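Local coordinates for protein acetyltransferase of GNAT family (Staphylococcus aureus subsp. aureus Mu50, PDB 3D8P) that probably transfers an acetyl group from acetyl-CoA to an acceptor not yet identified, as expected of a GNAT-family acetyltransferase, at residues Ile69-Leu81 with Val103-Leu117. Numbering follows the deposited sequence.
Sequences IGLIRLDNNMSAL and VIMTCKEQNIDGIYL
With CG anti to the backbone N (chi1 -179°) and a bend at the CB-CG torsion, Arg-73 swings its guanidinium across Ile-112, whose CG1 lies over the centre of one face. NH1 donates to Gln-110 O (3.2 Å), which is tilted from the guanidinium plane, while NH2 reaches Asn-77 OD1 in that plane; two bonds thus limit the group's rotation. Gln-110 is the first residue past the helix, just before Asn-111, the Schellman C-prime residue. Ser-79 turns OG between its backbone N and carbonyl carbon (chi1 64°), where it donates to Gly-114 O at 2.7 Å. Parallel pairing is firm around Ala-80 and Tyr-116: the hydrogen bond Tyr-116 N to Ser-79 O is 2.8 Å and nearly straight (177°), and Leu-81 N to Tyr-116 O is 2.9 Å. On one sheet face, Met-78 CG meets the Tyr-116 ring edge at CE2 (4.0 Å). On the other, Leu-71 divides its methyls, CD1 against Val-103 CG1 and CD2 against Cys-107 SG (3.7 Å). The contact closes the beta-alpha-beta unit 78-86, 95-109, 114-119, whose parallel strands typically splay apart beside acetyl-CoA in GNAT enzymes; helix 95-109 packs over hairpin 65-73/78-86 and touches strand 54-59 through Val-103, and Tyr-116 meets Tyr-158 of strand 155-160.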
loop_
_atom_site.group_PDB
_atom_site.type_symbol
_atom_site.label_atom_id
_atom_site.label_comp_id
_atom_site.label_asym_id
_atom_site.label_seq_id
_atom_site.Cartn_x
_atom_site.Cartn_y
_atom_site.Cartn_z
ATOM N N ILE A 69 1.114 -2.037 -4.012
ATOM C CA ILE A 69 0.115 -1.862 -2.945
ATOM C C ILE A 69 0.097 -3.120 -2.097
ATOM O O ILE A 69 0.041 -4.214 -2.616
ATOM C CB ILE A 69 -1.315 -1.537 -3.505
ATOM C CG1 ILE A 69 -2.180 -0.826 -2.465
ATOM C CG2 ILE A 69 -2.021 -2.805 -4.012
ATOM C CD1 ILE A 69 -3.544 -0.401 -3.014
ATOM N N GLY A 70 0.161 -2.939 -0.790
ATOM C CA GLY A 70 0.097 -4.029 0.168
ATOM C C GLY A 70 -1.084 -3.892 1.121
ATOM O O GLY A 70 -1.619 -2.802 1.323
ATOM N N LEU A 71 -1.487 -5.013 1.700
ATOM C CA LEU A 71 -2.526 -5.035 2.706
ATOM C C LEU A 71 -2.170 -6.050 3.759
ATOM O O LEU A 71 -1.817 -7.215 3.433
ATOM C CB LEU A 71 -3.893 -5.418 2.110
ATOM C CG LEU A 71 -5.096 -5.266 3.060
ATOM C CD1 LEU A 71 -5.741 -3.885 2.963
ATOM C CD2 LEU A 71 -6.142 -6.314 2.848
ATOM N N ILE A 72 -2.250 -5.632 5.024
ATOM C CA ILE A 72 -2.184 -6.601 6.122
ATOM C C ILE A 72 -3.555 -6.766 6.765
ATOM O O ILE A 72 -4.347 -5.842 6.871
ATOM C CB ILE A 72 -1.079 -6.316 7.198
ATOM C CG1 ILE A 72 -1.279 -4.969 7.863
ATOM C CG2 ILE A 72 0.328 -6.422 6.567
ATOM C CD1 ILE A 72 -0.502 -4.791 9.184
ATOM N N ARG A 73 -3.810 -7.976 7.212
ATOM C CA ARG A 73 -5.012 -8.310 7.900
ATOM C C ARG A 73 -4.863 -8.070 9.414
ATOM O O ARG A 73 -3.901 -8.507 10.025
ATOM C CB ARG A 73 -5.370 -9.763 7.578
ATOM C CG ARG A 73 -6.640 -10.188 8.242
ATOM C CD ARG A 73 -7.395 -11.214 7.462
ATOM N NE ARG A 73 -8.787 -11.200 7.913
ATOM C CZ ARG A 73 -9.813 -11.690 7.223
ATOM N NH1 ARG A 73 -9.617 -12.231 6.024
ATOM N NH2 ARG A 73 -11.042 -11.619 7.731
ATOM N N LEU A 74 -5.809 -7.334 10.000
ATOM C CA LEU A 74 -5.809 -7.034 11.445
ATOM C C LEU A 74 -6.805 -7.946 12.123
ATOM O O LEU A 74 -7.411 -8.757 11.453
ATOM C CB LEU A 74 -6.236 -5.592 11.686
ATOM C CG LEU A 74 -5.492 -4.490 10.938
ATOM C CD1 LEU A 74 -6.077 -3.149 11.386
ATOM C CD2 LEU A 74 -3.957 -4.597 11.176
ATOM N N ASP A 75 -6.976 -7.813 13.441
ATOM C CA ASP A 75 -8.038 -8.538 14.172
ATOM C C ASP A 75 -9.412 -7.924 13.820
ATOM O O ASP A 75 -9.488 -6.856 13.239
ATOM C CB ASP A 75 -7.840 -8.451 15.704
ATOM C CG ASP A 75 -8.507 -9.612 16.473
ATOM O OD1 ASP A 75 -9.128 -10.519 15.855
ATOM O OD2 ASP A 75 -8.388 -9.656 17.720
ATOM N N ASN A 76 -10.487 -8.625 14.146
ATOM C CA ASN A 76 -11.843 -8.074 14.037
ATOM C C ASN A 76 -12.222 -7.715 12.575
ATOM O O ASN A 76 -12.938 -6.735 12.310
ATOM C CB ASN A 76 -11.975 -6.860 14.985
ATOM C CG ASN A 76 -13.408 -6.284 15.071
ATOM O OD1 ASN A 76 -14.390 -6.999 15.315
ATOM N ND2 ASN A 76 -13.508 -4.963 14.920
ATOM N N ASN A 77 -11.691 -8.516 11.656
ATOM C CA ASN A 77 -11.936 -8.427 10.227
ATOM C C ASN A 77 -11.619 -7.081 9.594
ATOM O O ASN A 77 -12.207 -6.727 8.574
ATOM C CB ASN A 77 -13.362 -8.864 9.885
ATOM C CG ASN A 77 -13.619 -10.287 10.274
ATOM O OD1 ASN A 77 -12.802 -11.170 10.000
ATOM N ND2 ASN A 77 -14.738 -10.525 10.955
HETATM N N MSE A 78 -10.653 -6.367 10.168
HETATM C CA MSE A 78 -10.198 -5.139 9.575
HETATM C C MSE A 78 -8.858 -5.391 8.869
HETATM O O MSE A 78 -8.335 -6.502 8.865
HETATM C CB MSE A 78 -10.103 -4.053 10.640
HETATM C CG MSE A 78 -11.428 -3.689 11.299
HETATM SE SE MSE A 78 -12.587 -2.850 9.994
HETATM C CE MSE A 78 -13.787 -1.893 11.150
ATOM N N SER A 79 -8.316 -4.347 8.258
ATOM C CA SER A 79 -7.069 -4.467 7.493
ATOM C C SER A 79 -6.336 -3.136 7.483
ATOM O O SER A 79 -6.931 -2.101 7.810
ATOM C CB SER A 79 -7.383 -4.873 6.064
ATOM O OG SER A 79 -8.123 -3.858 5.409
ATOM N N ALA A 80 -5.050 -3.184 7.136
ATOM C CA ALA A 80 -4.223 -2.008 6.972
ATOM C C ALA A 80 -3.537 -1.990 5.600
ATOM O O ALA A 80 -2.887 -2.978 5.191
ATOM C CB ALA A 80 -3.193 -1.936 8.077
ATOM N N LEU A 81 -3.665 -0.856 4.915
ATOM C CA LEU A 81 -3.014 -0.628 3.621
ATOM C C LEU A 81 -1.549 -0.245 3.868
ATOM O O LEU A 81 -1.248 0.497 4.789
ATOM C CB LEU A 81 -3.744 0.444 2.823
ATOM C CG LEU A 81 -3.615 0.432 1.307
ATOM C CD1 LEU A 81 -4.371 -0.766 0.697
ATOM C CD2 LEU A 81 -4.128 1.734 0.682
ATOM N N VAL A 103 -7.370 -4.352 -4.489
ATOM C CA VAL A 103 -7.416 -4.567 -3.041
ATOM C C VAL A 103 -8.890 -4.601 -2.557
ATOM O O VAL A 103 -9.286 -5.544 -1.891
ATOM C CB VAL A 103 -6.545 -3.496 -2.260
ATOM C CG1 VAL A 103 -6.799 -3.524 -0.757
ATOM C CG2 VAL A 103 -5.047 -3.713 -2.526
ATOM N N ILE A 104 -9.705 -3.611 -2.920
ATOM C CA ILE A 104 -11.101 -3.582 -2.449
ATOM C C ILE A 104 -11.865 -4.842 -2.875
ATOM O O ILE A 104 -12.545 -5.468 -2.067
ATOM C CB ILE A 104 -11.805 -2.268 -2.852
ATOM C CG1 ILE A 104 -11.244 -1.138 -1.978
ATOM C CG2 ILE A 104 -13.344 -2.359 -2.667
ATOM C CD1 ILE A 104 -11.468 0.193 -2.547
HETATM N N MSE A 105 -11.706 -5.246 -4.127
HETATM C CA MSE A 105 -12.352 -6.465 -4.625
HETATM C C MSE A 105 -11.884 -7.702 -3.855
HETATM O O MSE A 105 -12.687 -8.563 -3.514
HETATM C CB MSE A 105 -12.032 -6.635 -6.103
HETATM C CG MSE A 105 -12.672 -7.816 -6.757
HETATM SE SE MSE A 105 -11.470 -8.577 -8.114
HETATM C CE MSE A 105 -10.041 -9.285 -6.931
ATOM N N THR A 106 -10.581 -7.793 -3.587
ATOM C CA THR A 106 -10.026 -8.942 -2.868
ATOM C C THR A 106 -10.487 -8.946 -1.410
ATOM O O THR A 106 -10.731 -10.000 -0.837
ATOM C CB THR A 106 -8.475 -8.977 -2.986
ATOM O OG1 THR A 106 -8.104 -8.818 -4.364
ATOM C CG2 THR A 106 -7.868 -10.291 -2.415
ATOM N N CYS A 107 -10.612 -7.767 -0.812
ATOM C CA CYS A 107 -11.115 -7.647 0.548
ATOM C C CYS A 107 -12.560 -8.136 0.637
ATOM O O CYS A 107 -12.947 -8.781 1.614
ATOM C CB CYS A 107 -11.071 -6.187 1.009
ATOM S SG CYS A 107 -9.467 -5.560 1.395
ATOM N N LYS A 108 -13.363 -7.823 -0.374
ATOM C CA LYS A 108 -14.744 -8.280 -0.386
ATOM C C LYS A 108 -14.827 -9.806 -0.432
ATOM O O LYS A 108 -15.618 -10.409 0.301
ATOM C CB LYS A 108 -15.533 -7.619 -1.521
ATOM C CG LYS A 108 -15.717 -6.117 -1.240
ATOM C CD LYS A 108 -16.486 -5.393 -2.334
ATOM C CE LYS A 108 -16.723 -3.901 -1.991
ATOM N NZ LYS A 108 -17.430 -3.233 -3.139
ATOM N N GLU A 109 -14.000 -10.435 -1.266
ATOM C CA GLU A 109 -13.965 -11.890 -1.323
ATOM C C GLU A 109 -13.548 -12.480 0.021
ATOM O O GLU A 109 -14.018 -13.542 0.404
ATOM C CB GLU A 109 -12.968 -12.395 -2.370
ATOM C CG GLU A 109 -13.283 -12.061 -3.813
ATOM C CD GLU A 109 -12.087 -12.323 -4.737
ATOM O OE1 GLU A 109 -11.024 -12.781 -4.254
ATOM O OE2 GLU A 109 -12.204 -12.048 -5.946
ATOM N N GLN A 110 -12.659 -11.799 0.731
ATOM C CA GLN A 110 -12.110 -12.333 1.970
ATOM C C GLN A 110 -12.810 -11.872 3.250
ATOM O O GLN A 110 -12.305 -12.116 4.339
ATOM C CB GLN A 110 -10.607 -12.066 2.008
ATOM C CG GLN A 110 -9.870 -12.902 0.950
ATOM C CD GLN A 110 -8.403 -12.559 0.807
ATOM O OE1 GLN A 110 -7.808 -11.912 1.676
ATOM N NE2 GLN A 110 -7.802 -12.999 -0.305
ATOM N N ASN A 111 -13.988 -11.265 3.112
ATOM C CA ASN A 111 -14.791 -10.778 4.255
ATOM C C ASN A 111 -14.103 -9.753 5.168
ATOM O O ASN A 111 -14.224 -9.807 6.401
ATOM C CB ASN A 111 -15.315 -11.979 5.059
ATOM C CG ASN A 111 -16.223 -12.866 4.224
ATOM O OD1 ASN A 111 -17.259 -12.408 3.730
ATOM N ND2 ASN A 111 -15.828 -14.134 4.039
ATOM N N ILE A 112 -13.361 -8.840 4.549
ATOM C CA ILE A 112 -12.715 -7.749 5.268
ATOM C C ILE A 112 -13.671 -6.568 5.197
ATOM O O ILE A 112 -14.130 -6.188 4.124
ATOM C CB ILE A 112 -11.324 -7.426 4.701
ATOM C CG1 ILE A 112 -10.372 -8.585 5.011
ATOM C CG2 ILE A 112 -10.776 -6.115 5.269
ATOM C CD1 ILE A 112 -9.036 -8.485 4.303
ATOM N N ASP A 113 -13.981 -6.020 6.365
ATOM C CA ASP A 113 -14.947 -4.947 6.533
ATOM C C ASP A 113 -14.428 -3.542 6.294
ATOM O O ASP A 113 -15.214 -2.618 6.038
ATOM C CB ASP A 113 -15.510 -5.026 7.951
ATOM C CG ASP A 113 -16.417 -6.228 8.133
ATOM O OD1 ASP A 113 -17.057 -6.607 7.140
ATOM O OD2 ASP A 113 -16.488 -6.784 9.246
ATOM N N GLY A 114 -13.119 -3.365 6.349
ATOM C CA GLY A 114 -12.581 -2.022 6.238
ATOM C C GLY A 114 -11.096 -2.008 6.127
ATOM O O GLY A 114 -10.476 -3.002 6.405
ATOM N N ILE A 115 -10.569 -0.834 5.779
ATOM C CA ILE A 115 -9.169 -0.600 5.511
ATOM C C ILE A 115 -8.715 0.666 6.213
ATOM O O ILE A 115 -9.230 1.766 5.937
ATOM C CB ILE A 115 -8.906 -0.407 3.964
ATOM C CG1 ILE A 115 -9.482 -1.577 3.148
ATOM C CG2 ILE A 115 -7.403 -0.212 3.687
ATOM C CD1 ILE A 115 -9.338 -1.437 1.639
ATOM N N TYR A 116 -7.765 0.493 7.130
ATOM C CA TYR A 116 -7.111 1.582 7.814
ATOM C C TYR A 116 -5.785 1.845 7.126
ATOM O O TYR A 116 -5.237 0.970 6.484
ATOM C CB TYR A 116 -6.828 1.212 9.283
ATOM C CG TYR A 116 -8.034 1.196 10.180
ATOM C CD1 TYR A 116 -8.424 2.348 10.840
ATOM C CD2 TYR A 116 -8.769 0.036 10.406
ATOM C CE1 TYR A 116 -9.512 2.361 11.670
ATOM C CE2 TYR A 116 -9.889 0.051 11.246
ATOM C CZ TYR A 116 -10.232 1.223 11.883
ATOM O OH TYR A 116 -11.305 1.306 12.728
ATOM N N LEU A 117 -5.251 3.046 7.272
ATOM C CA LEU A 117 -3.892 3.327 6.842
ATOM C C LEU A 117 -3.342 4.498 7.627
ATOM O O LEU A 117 -4.090 5.337 8.119
ATOM C CB LEU A 117 -3.811 3.596 5.325
ATOM C CG LEU A 117 -4.392 4.866 4.711
ATOM C CD1 LEU A 117 -3.397 5.998 4.724
ATOM C CD2 LEU A 117 -4.888 4.617 3.322
#